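Local structure of PA1221 (Pseudomonas aeruginosa, 4DG9) at residues Leu281-Asp286 against Leu303-Gly308; Tyr309-Asn314 against Tyr398-Arg403. The protein belongs to the ANL superfamily and joins an AMP-binding enzyme domain to a carrier domain with a phosphopantetheine attachment site. All coordinates share one frame; numbering follows the deposited sequence.

How the interactions relate
Following the chain from the N terminus, strand 280-284 comes first and turns through Gly285 into helix 290-299. The next strand, 304-309, lies down parallel to it, so interaction 1 closes a short beta-alpha-beta unit. The chain runs straight on from Gly308 into Tyr309-Asn314, and this part meets strand 394-406 only after a much longer excursion that includes strands 342-347 and 361-367. Interaction 2 closes that second loop. The two contacts stand in series, neither enclosing nor crossing the other, with centres about 17 Å apart. Together they tie the sheet of strands 280-284 and 304-309 to the antiparallel sheet around one ligand: interaction 1 meets the adenine of DG9, interaction 2 mainly its ribose and sulfonyl group.

Interaction 1: Leu281-Asp286 against Leu303-Gly308; sequences LLTGGD and LHLVNG. With DG9 (5'-({[(2R,3R)-3-amino-2-{[2-({N-[(2R)-2-hydroxy-3,3-dimethyl-4-{[oxido(oxo)phosphonio]oxy}butanoyl]-beta-alanyl}amino)ethyl]sulfanyl}-4-methylpentyl]sulfonyl}amino)-5'-deoxyadenosine), chain B.
Leu281 and Leu305 both carry CG anti to the backbone N (chi1 167° and -178°), which lays the two side chains alongside each other on one face of the sheet, with CD1 of Leu305 against CG and CD2 of Leu281. Leu303 crosses the Leu281 side chain obliquely, its CD1 4.0 Å from Leu281 CB. On the other face Leu282 and Val306 run side by side, Leu282 CG 4.0 Å from Val306 CB.

Beneath these side chains the backbones form a regular parallel ladder. Leu281 and Thr283 turn both their N-H and C=O groups to the neighbouring strand: Leu281 N donates to His304 O (2.9 Å), Val306 N to Leu281 O, Thr283 N to Val306 O (2.9 Å) and Gly308 N to Thr283 O. Leu282 uses its backbone the other way, bonding to Ala257 and Leu259.

Just past the last of these rungs, Gly308 N to Thr283 O, the adenine of DG9 takes over. Its amino group N6 donates twice, to Asn307 OD1 at 2.8 Å and to Gly308 O at 2.9 Å, so a side chain and a backbone carbonyl read the same nitrogen. The Asn307 amide is set for this by its other end, since ND2 bonds to Pro334 O. Gly284 and Gly285, both at positive phi, carry the chain past the base without side chains, and Gly285 N comes 3.1 Å from DG9 N7.

The pair forms the beta strands of the beta-alpha-beta unit 280-284, 290-299, 304-309, inside a mixed sheet. Strand 256-260 runs parallel along the other edge of strand 280-284, with Thr283 OG1 bonded to Leu259 O; helix 261-270 packs Phe264 on Leu281 and Thr283, and strand 319-322 borders strand 304-309 through Cys320 and Val322.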
loop_
_atom_site.group_PDB
_atom_site.type_symbol
_atom_site.label_atom_id
_atom_site.label_comp_id
_atom_site.label_asym_id
_atom_site.label_seq_id
_atom_site.Cartn_x
_atom_site.Cartn_y
_atom_site.Cartn_z
ATOM N N LEU A 281 -14.398 1.008 8.373
ATOM C CA LEU A 281 -13.171 0.315 8.052
ATOM C C LEU A 281 -13.225 -0.170 6.611
ATOM O O LEU A 281 -14.207 -0.782 6.185
ATOM C CB LEU A 281 -12.946 -0.846 9.020
ATOM C CG LEU A 281 -11.870 -1.867 8.666
ATOM C CD1 LEU A 281 -10.545 -1.167 8.521
ATOM C CD2 LEU A 281 -11.787 -2.932 9.735
ATOM N N LEU A 282 -12.176 0.138 5.855
ATOM C CA LEU A 282 -12.034 -0.381 4.505
ATOM C C LEU A 282 -10.824 -1.286 4.469
ATOM O O LEU A 282 -9.804 -1.046 5.147
ATOM C CB LEU A 282 -11.872 0.738 3.474
ATOM C CG LEU A 282 -12.917 1.856 3.458
ATOM C CD1 LEU A 282 -12.514 2.946 4.439
ATOM C CD2 LEU A 282 -13.083 2.444 2.078
ATOM N N THR A 283 -10.952 -2.345 3.690
ATOM C CA THR A 283 -9.827 -3.216 3.426
ATOM C C THR A 283 -9.947 -3.753 1.992
ATOM O O THR A 283 -10.945 -3.523 1.303
ATOM C CB THR A 283 -9.729 -4.353 4.474
ATOM O OG1 THR A 283 -8.610 -5.192 4.170
ATOM C CG2 THR A 283 -11.004 -5.194 4.483
ATOM N N GLY A 284 -8.930 -4.460 1.535
ATOM C CA GLY A 284 -8.821 -4.704 0.116
ATOM C C GLY A 284 -7.358 -4.692 -0.247
ATOM O O GLY A 284 -6.488 -4.827 0.626
ATOM N N GLY A 285 -7.080 -4.523 -1.536
ATOM C CA GLY A 285 -5.710 -4.533 -2.016
ATOM C C GLY A 285 -5.311 -5.926 -2.446
ATOM O O GLY A 285 -4.309 -6.119 -3.137
ATOM N N ASP A 286 -6.098 -6.898 -1.999
ATOM C CA ASP A 286 -5.972 -8.289 -2.413
ATOM C C ASP A 286 -7.285 -8.963 -2.075
ATOM O O ASP A 286 -8.173 -8.341 -1.505
ATOM C CB ASP A 286 -4.844 -8.997 -1.674
ATOM C CG ASP A 286 -4.310 -10.219 -2.437
ATOM O OD1 ASP A 286 -4.940 -10.661 -3.433
ATOM O OD2 ASP A 286 -3.242 -10.738 -2.040
ATOM N N LEU A 303 -20.020 -2.228 12.761
ATOM C CA LEU A 303 -18.955 -1.686 11.916
ATOM C C LEU A 303 -19.389 -1.606 10.452
ATOM O O LEU A 303 -19.958 -2.544 9.909
ATOM C CB LEU A 303 -17.695 -2.534 12.043
ATOM C CG LEU A 303 -16.451 -2.152 11.243
ATOM C CD1 LEU A 303 -15.883 -0.807 11.696
ATOM C CD2 LEU A 303 -15.406 -3.249 11.395
ATOM N N HIS A 304 -19.122 -0.474 9.823
ATOM C CA HIS A 304 -19.376 -0.321 8.408
ATOM C C HIS A 304 -18.081 -0.733 7.721
ATOM O O HIS A 304 -17.075 -0.012 7.758
ATOM C CB HIS A 304 -19.691 1.150 8.108
ATOM C CG HIS A 304 -19.873 1.457 6.654
ATOM N ND1 HIS A 304 -21.072 1.283 5.994
ATOM C CD2 HIS A 304 -19.009 1.951 5.732
ATOM C CE1 HIS A 304 -20.939 1.646 4.731
ATOM N NE2 HIS A 304 -19.696 2.055 4.548
ATOM N N LEU A 305 -18.110 -1.892 7.081
ATOM C CA LEU A 305 -16.898 -2.466 6.540
ATOM C C LEU A 305 -17.024 -2.486 5.030
ATOM O O LEU A 305 -18.087 -2.770 4.506
ATOM C CB LEU A 305 -16.671 -3.869 7.106
ATOM C CG LEU A 305 -15.392 -4.582 6.650
ATOM C CD1 LEU A 305 -14.153 -3.982 7.318
ATOM C CD2 LEU A 305 -15.462 -6.076 6.926
ATOM N N VAL A 306 -15.949 -2.155 4.333
ATOM C CA VAL A 306 -15.994 -2.029 2.882
ATOM C C VAL A 306 -14.828 -2.769 2.245
ATOM O O VAL A 306 -13.686 -2.686 2.717
ATOM C CB VAL A 306 -15.891 -0.545 2.460
ATOM C CG1 VAL A 306 -15.993 -0.396 0.941
ATOM C CG2 VAL A 306 -16.937 0.296 3.180
ATOM N N ASN A 307 -15.120 -3.490 1.172
ATOM C CA ASN A 307 -14.086 -4.068 0.331
ATOM C C ASN A 307 -13.802 -3.102 -0.825
ATOM O O ASN A 307 -14.635 -2.924 -1.726
ATOM C CB ASN A 307 -14.605 -5.392 -0.220
ATOM C CG ASN A 307 -13.564 -6.155 -0.962
ATOM O OD1 ASN A 307 -12.396 -5.785 -0.951
ATOM N ND2 ASN A 307 -13.971 -7.246 -1.614
ATOM N N GLY A 308 -12.656 -2.425 -0.763
ATOM C CA GLY A 308 -12.224 -1.566 -1.851
ATOM C C GLY A 308 -11.361 -2.279 -2.870
ATOM O O GLY A 308 -10.413 -2.968 -2.508
HETATM C C DG9 B . -3.654 -0.425 -4.578
HETATM N N DG9 B . -3.150 -3.201 -6.664
HETATM S S DG9 B . -2.363 -1.815 -6.661
HETATM C C1 DG9 B . -3.363 -0.626 -6.074
HETATM N N1 DG9 B . -9.928 -7.857 -4.008
HETATM O O1 DG9 B . -5.743 -4.816 -10.002
HETATM C C2 DG9 B . -9.146 -8.601 -4.810
HETATM N N2 DG9 B . -5.520 1.129 -4.970
HETATM O O2 DG9 B . -5.376 -7.321 -8.960
HETATM C C3 DG9 B . -4.316 -3.288 -7.521
HETATM N N3 DG9 B . -8.087 -8.093 -5.454
HETATM O O3 DG9 B . 5.349 -6.291 4.625
HETATM C C4 DG9 B . -7.758 -6.785 -5.301
HETATM C C5 DG9 B . -8.541 -5.989 -4.482
HETATM C C6 DG9 B . -9.643 -6.550 -3.828
HETATM N N6 DG9 B . -10.440 -5.812 -3.015
HETATM N N7 DG9 B . -8.001 -4.751 -4.525
HETATM C C8 DG9 B . -6.921 -4.774 -5.340
HETATM N N9 DG9 B . -6.773 -6.018 -5.806
HETATM C CA DG9 B . -5.181 -0.247 -4.491
HETATM C CB DG9 B . -5.873 -0.505 -3.151
HETATM C "C1'" DG9 B . -5.706 -6.465 -6.737
HETATM S S1P DG9 B . -2.982 -1.632 -3.465
HETATM C "C2'" DG9 B . -6.186 -6.415 -8.183
HETATM P P2A DG9 B . 5.890 -5.589 5.868
HETATM C C2P DG9 B . -2.689 -0.712 -1.982
HETATM O O2P DG9 B . -1.106 -1.936 -5.991
HETATM C "C3'" DG9 B . -5.906 -4.981 -8.584
HETATM C C3P DG9 B . -1.265 -0.175 -1.845
HETATM O O3P DG9 B . -2.152 -1.469 -8.035
HETATM C "C4'" DG9 B . -4.596 -4.741 -7.849
HETATM O "O4'" DG9 B . -4.631 -5.533 -6.651
HETATM O O4A DG9 B . 7.234 -4.896 5.781
HETATM N N4P DG9 B . -0.438 -1.087 -1.080
HETATM C C5P DG9 B . 0.087 -0.791 0.105
HETATM O O5P DG9 B . -0.116 0.252 0.703
HETATM O O6A DG9 B . 4.818 -4.495 6.381
HETATM C C6P DG9 B . 0.982 -1.845 0.706
HETATM C C7P DG9 B . 0.337 -2.365 1.983
HETATM N N8P DG9 B . 1.246 -3.167 2.775
HETATM C C9P DG9 B . 2.075 -2.614 3.656
HETATM O O9P DG9 B . 2.110 -1.414 3.861
HETATM C CAP DG9 B . 2.993 -3.537 4.411
HETATM O OAP DG9 B . 2.915 -4.854 3.871
HETATM C CBP DG9 B . 2.671 -3.589 5.905
HETATM C CCP DG9 B . 3.429 -4.754 6.540
HETATM C CDP DG9 B . 3.166 -2.278 6.493
HETATM C CEP DG9 B . 1.176 -3.723 6.162
HETATM C CG1 DG9 B . -5.883 0.707 -2.226
HETATM C CG2 DG9 B . -7.308 -0.951 -3.415
#

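Interaction 2: Tyr309-Asn314 against Tyr398-Arg403; sequences YGPTEN and YRTGDR. With DG9 (5'-({[(2R,3R)-3-amino-2-{[2-({N-[(2R)-2-hydroxy-3,3-dimethyl-4-{[oxido(oxo)phosphonio]oxy}butanoyl]-beta-alanyl}amino)ethyl]sulfanyl}-4-methylpentyl]sulfonyl}amino)-5'-deoxyadenosine), chain B.
Tyr309 and Asp402 reach for each other from opposite directions and meet at the ribose of DG9. Tyr309 OH donates to Asp402 OD2; the modelled 2.5 Å is very short, and at this resolution the exact length carries no weight. The carboxylate lies at the hydroxyl edge of the ring, its plane turned 67° from it. Asp402 also takes both ribose hydroxyls, DG9 O2 on OD1 (2.8 Å) and DG9 O1 on OD2, so its two oxygens fork across the sugar. The Tyr309 ring turns an edge to the face of the adenine, with CD1 3.8 Å from DG9 C5. Thr312 N and OG1 each make a weak hydrogen bond to the sulfonyl oxygen O3P.

One step out, Arg417 NH1 forms a salt bridge with Asp402 OD1 and also donates to Thr400 O, so it ties the carboxylate to its own strand. Thr400 OG1 accepts from Asp402 N (3.0 Å), forming an ST turn, and is also hydrogen-bonded to Ile363 O. Pro311 CG touches both Thr400 CG2 (3.9 Å) and the edge of the Tyr398 ring at CE2 (4.0 Å).

Over one face of Tyr398 sits Glu313 CB, 3.6 Å from the ring centroid in a CH-pi contact. A bend at chi2 (83°) brings the Glu313 carboxylate over the Tyr398 hydroxyl, nearly parallel to the ring, but without a hydrogen bond. The carboxylate is held instead by Arg428 at OE1 and Tyr374 at OE2.

The sequences YGPTE and YRTGD match the family's core motifs known as A5 and A7. The end of strand 304-309 and the loop after it rest on strand 394-406, which is flanked in its antiparallel sheet by strands 361-367, 385-389 and 412-417; Ile363 touches Tyr309, and Phe385 meets the Tyr398 ring.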
loop_
_atom_site.group_PDB
_atom_site.type_symbol
_atom_site.label_atom_id
_atom_site.label_comp_id
_atom_site.label_asym_id
_atom_site.label_seq_id
_atom_site.Cartn_x
_atom_site.Cartn_y
_atom_site.Cartn_z
ATOM N N TYR A 309 -11.607 -2.022 -4.148
ATOM C CA TYR A 309 -10.798 -2.626 -5.197
ATOM C C TYR A 309 -10.333 -1.552 -6.177
ATOM O O TYR A 309 -11.101 -0.656 -6.565
ATOM C CB TYR A 309 -11.589 -3.735 -5.931
ATOM C CG TYR A 309 -11.142 -3.952 -7.369
ATOM C CD1 TYR A 309 -10.215 -4.925 -7.688
ATOM C CD2 TYR A 309 -11.627 -3.151 -8.399
ATOM C CE1 TYR A 309 -9.773 -5.103 -8.996
ATOM C CE2 TYR A 309 -11.197 -3.326 -9.711
ATOM C CZ TYR A 309 -10.267 -4.306 -10.006
ATOM O OH TYR A 309 -9.834 -4.495 -11.318
ATOM N N GLY A 310 -9.067 -1.602 -6.558
ATOM C CA GLY A 310 -8.672 -0.924 -7.784
ATOM C C GLY A 310 -7.180 -0.850 -8.024
ATOM O O GLY A 310 -6.391 -0.898 -7.087
ATOM N N PRO A 311 -6.786 -0.704 -9.290
ATOM C CA PRO A 311 -5.386 -0.498 -9.659
ATOM C C PRO A 311 -4.976 0.968 -9.494
ATOM O O PRO A 311 -5.822 1.847 -9.640
ATOM C CB PRO A 311 -5.344 -0.908 -11.143
ATOM C CG PRO A 311 -6.746 -1.240 -11.537
ATOM C CD PRO A 311 -7.662 -0.752 -10.467
ATOM N N THR A 312 -3.698 1.210 -9.220
ATOM C CA THR A 312 -3.121 2.552 -9.176
ATOM C C THR A 312 -3.485 3.395 -10.397
ATOM O O THR A 312 -3.722 4.592 -10.285
ATOM C CB THR A 312 -1.576 2.474 -9.115
ATOM O OG1 THR A 312 -1.181 1.690 -7.987
ATOM C CG2 THR A 312 -0.967 3.857 -9.007
ATOM N N GLU A 313 -3.514 2.765 -11.563
ATOM C CA GLU A 313 -3.814 3.459 -12.817
ATOM C C GLU A 313 -5.166 4.179 -12.828
ATOM O O GLU A 313 -5.370 5.125 -13.579
ATOM C CB GLU A 313 -3.744 2.468 -13.992
ATOM C CG GLU A 313 -2.329 1.958 -14.322
ATOM C CD GLU A 313 -1.862 0.785 -13.443
ATOM O OE1 GLU A 313 -2.502 0.469 -12.390
ATOM O OE2 GLU A 313 -0.834 0.175 -13.825
ATOM N N ASN A 314 -6.113 3.654 -12.060
ATOM C CA ASN A 314 -7.426 4.266 -11.835
ATOM C C ASN A 314 -7.580 5.020 -10.504
ATOM O O ASN A 314 -8.692 5.238 -10.033
ATOM C CB ASN A 314 -8.590 3.305 -12.121
ATOM C CG ASN A 314 -9.899 4.029 -12.301
ATOM O OD1 ASN A 314 -9.925 5.180 -12.750
ATOM N ND2 ASN A 314 -10.998 3.370 -11.947
ATOM N N TYR A 398 -9.040 2.213 -19.338
ATOM C CA TYR A 398 -7.888 1.413 -18.946
ATOM C C TYR A 398 -8.295 -0.028 -18.687
ATOM O O TYR A 398 -9.278 -0.279 -18.000
ATOM C CB TYR A 398 -7.231 2.003 -17.712
ATOM C CG TYR A 398 -6.215 1.109 -17.049
ATOM C CD1 TYR A 398 -4.924 0.994 -17.547
ATOM C CD2 TYR A 398 -6.538 0.404 -15.906
ATOM C CE1 TYR A 398 -3.988 0.193 -16.928
ATOM C CE2 TYR A 398 -5.618 -0.396 -15.281
ATOM C CZ TYR A 398 -4.344 -0.500 -15.786
ATOM O OH TYR A 398 -3.436 -1.307 -15.146
ATOM N N ARG A 399 -7.540 -0.965 -19.259
ATOM C CA ARG A 399 -7.782 -2.398 -19.087
ATOM C C ARG A 399 -7.014 -2.925 -17.872
ATOM O O ARG A 399 -5.781 -2.900 -17.841
ATOM C CB ARG A 399 -7.344 -3.161 -20.334
ATOM C CG ARG A 399 -7.865 -2.607 -21.656
ATOM C CD ARG A 399 -7.350 -3.447 -22.828
ATOM N NE ARG A 399 -7.863 -4.814 -22.766
ATOM C CZ ARG A 399 -8.963 -5.229 -23.391
ATOM N NH1 ARG A 399 -9.654 -4.389 -24.151
ATOM N NH2 ARG A 399 -9.366 -6.487 -23.266
ATOM N N THR A 400 -7.744 -3.413 -16.877
ATOM C CA THR A 400 -7.132 -3.746 -15.602
ATOM C C THR A 400 -6.293 -5.002 -15.678
ATOM O O THR A 400 -5.255 -5.102 -15.031
ATOM C CB THR A 400 -8.184 -3.910 -14.499
ATOM O OG1 THR A 400 -9.028 -5.031 -14.803
ATOM C CG2 THR A 400 -9.031 -2.637 -14.384
ATOM N N GLY A 401 -6.747 -5.969 -16.463
ATOM C CA GLY A 401 -6.102 -7.270 -16.498
ATOM C C GLY A 401 -6.639 -8.159 -15.396
ATOM O O GLY A 401 -6.119 -9.248 -15.162
ATOM N N ASP A 402 -7.677 -7.675 -14.717
ATOM C CA ASP A 402 -8.342 -8.426 -13.666
ATOM C C ASP A 402 -9.556 -9.132 -14.248
ATOM O O ASP A 402 -10.427 -8.507 -14.866
ATOM C CB ASP A 402 -8.798 -7.493 -12.537
ATOM C CG ASP A 402 -7.640 -6.936 -11.719
ATOM O OD1 ASP A 402 -6.674 -7.681 -11.468
ATOM O OD2 ASP A 402 -7.708 -5.748 -11.329
ATOM N N ARG A 403 -9.608 -10.442 -14.055
ATOM C CA ARG A 403 -10.762 -11.234 -14.447
ATOM C C ARG A 403 -11.764 -11.261 -13.304
ATOM O O ARG A 403 -11.423 -11.626 -12.167
ATOM C CB ARG A 403 -10.359 -12.667 -14.809
ATOM C CG ARG A 403 -9.521 -12.796 -16.058
ATOM C CD ARG A 403 -9.465 -14.243 -16.530
ATOM N NE ARG A 403 -10.712 -14.694 -17.157
ATOM C CZ ARG A 403 -11.191 -14.208 -18.301
ATOM N NH1 ARG A 403 -10.548 -13.234 -18.933
ATOM N NH2 ARG A 403 -12.323 -14.681 -18.806
HETATM C C DG9 B . -3.654 -0.425 -4.578
HETATM N N DG9 B . -3.150 -3.201 -6.664
HETATM S S DG9 B . -2.363 -1.815 -6.661
HETATM C C1 DG9 B . -3.363 -0.626 -6.074
HETATM N N1 DG9 B . -9.928 -7.857 -4.008
HETATM O O1 DG9 B . -5.743 -4.816 -10.002
HETATM C C2 DG9 B . -9.146 -8.601 -4.810
HETATM N N2 DG9 B . -5.520 1.129 -4.970
HETATM O O2 DG9 B . -5.376 -7.321 -8.960
HETATM C C3 DG9 B . -4.316 -3.288 -7.521
HETATM N N3 DG9 B . -8.087 -8.093 -5.454
HETATM O O3 DG9 B . 5.349 -6.291 4.625
HETATM C C4 DG9 B . -7.758 -6.785 -5.301
HETATM C C5 DG9 B . -8.541 -5.989 -4.482
HETATM C C6 DG9 B . -9.643 -6.550 -3.828
HETATM N N6 DG9 B . -10.440 -5.812 -3.015
HETATM N N7 DG9 B . -8.001 -4.751 -4.525
HETATM C C8 DG9 B . -6.921 -4.774 -5.340
HETATM N N9 DG9 B . -6.773 -6.018 -5.806
HETATM C CA DG9 B . -5.181 -0.247 -4.491
HETATM C CB DG9 B . -5.873 -0.505 -3.151
HETATM C "C1'" DG9 B . -5.706 -6.465 -6.737
HETATM S S1P DG9 B . -2.982 -1.632 -3.465
HETATM C "C2'" DG9 B . -6.186 -6.415 -8.183
HETATM P P2A DG9 B . 5.890 -5.589 5.868
HETATM C C2P DG9 B . -2.689 -0.712 -1.982
HETATM O O2P DG9 B . -1.106 -1.936 -5.991
HETATM C "C3'" DG9 B . -5.906 -4.981 -8.584
HETATM C C3P DG9 B . -1.265 -0.175 -1.845
HETATM O O3P DG9 B . -2.152 -1.469 -8.035
HETATM C "C4'" DG9 B . -4.596 -4.741 -7.849
HETATM O "O4'" DG9 B . -4.631 -5.533 -6.651
HETATM O O4A DG9 B . 7.234 -4.896 5.781
HETATM N N4P DG9 B . -0.438 -1.087 -1.080
HETATM C C5P DG9 B . 0.087 -0.791 0.105
HETATM O O5P DG9 B . -0.116 0.252 0.703
HETATM O O6A DG9 B . 4.818 -4.495 6.381
HETATM C C6P DG9 B . 0.982 -1.845 0.706
HETATM C C7P DG9 B . 0.337 -2.365 1.983
HETATM N N8P DG9 B . 1.246 -3.167 2.775
HETATM C C9P DG9 B . 2.075 -2.614 3.656
HETATM O O9P DG9 B . 2.110 -1.414 3.861
HETATM C CAP DG9 B . 2.993 -3.537 4.411
HETATM O OAP DG9 B . 2.915 -4.854 3.871
HETATM C CBP DG9 B . 2.671 -3.589 5.905
HETATM C CCP DG9 B . 3.429 -4.754 6.540
HETATM C CDP DG9 B . 3.166 -2.278 6.493
HETATM C CEP DG9 B . 1.176 -3.723 6.162
HETATM C CG1 DG9 B . -5.883 0.707 -2.226
HETATM C CG2 DG9 B . -7.308 -0.951 -3.415
#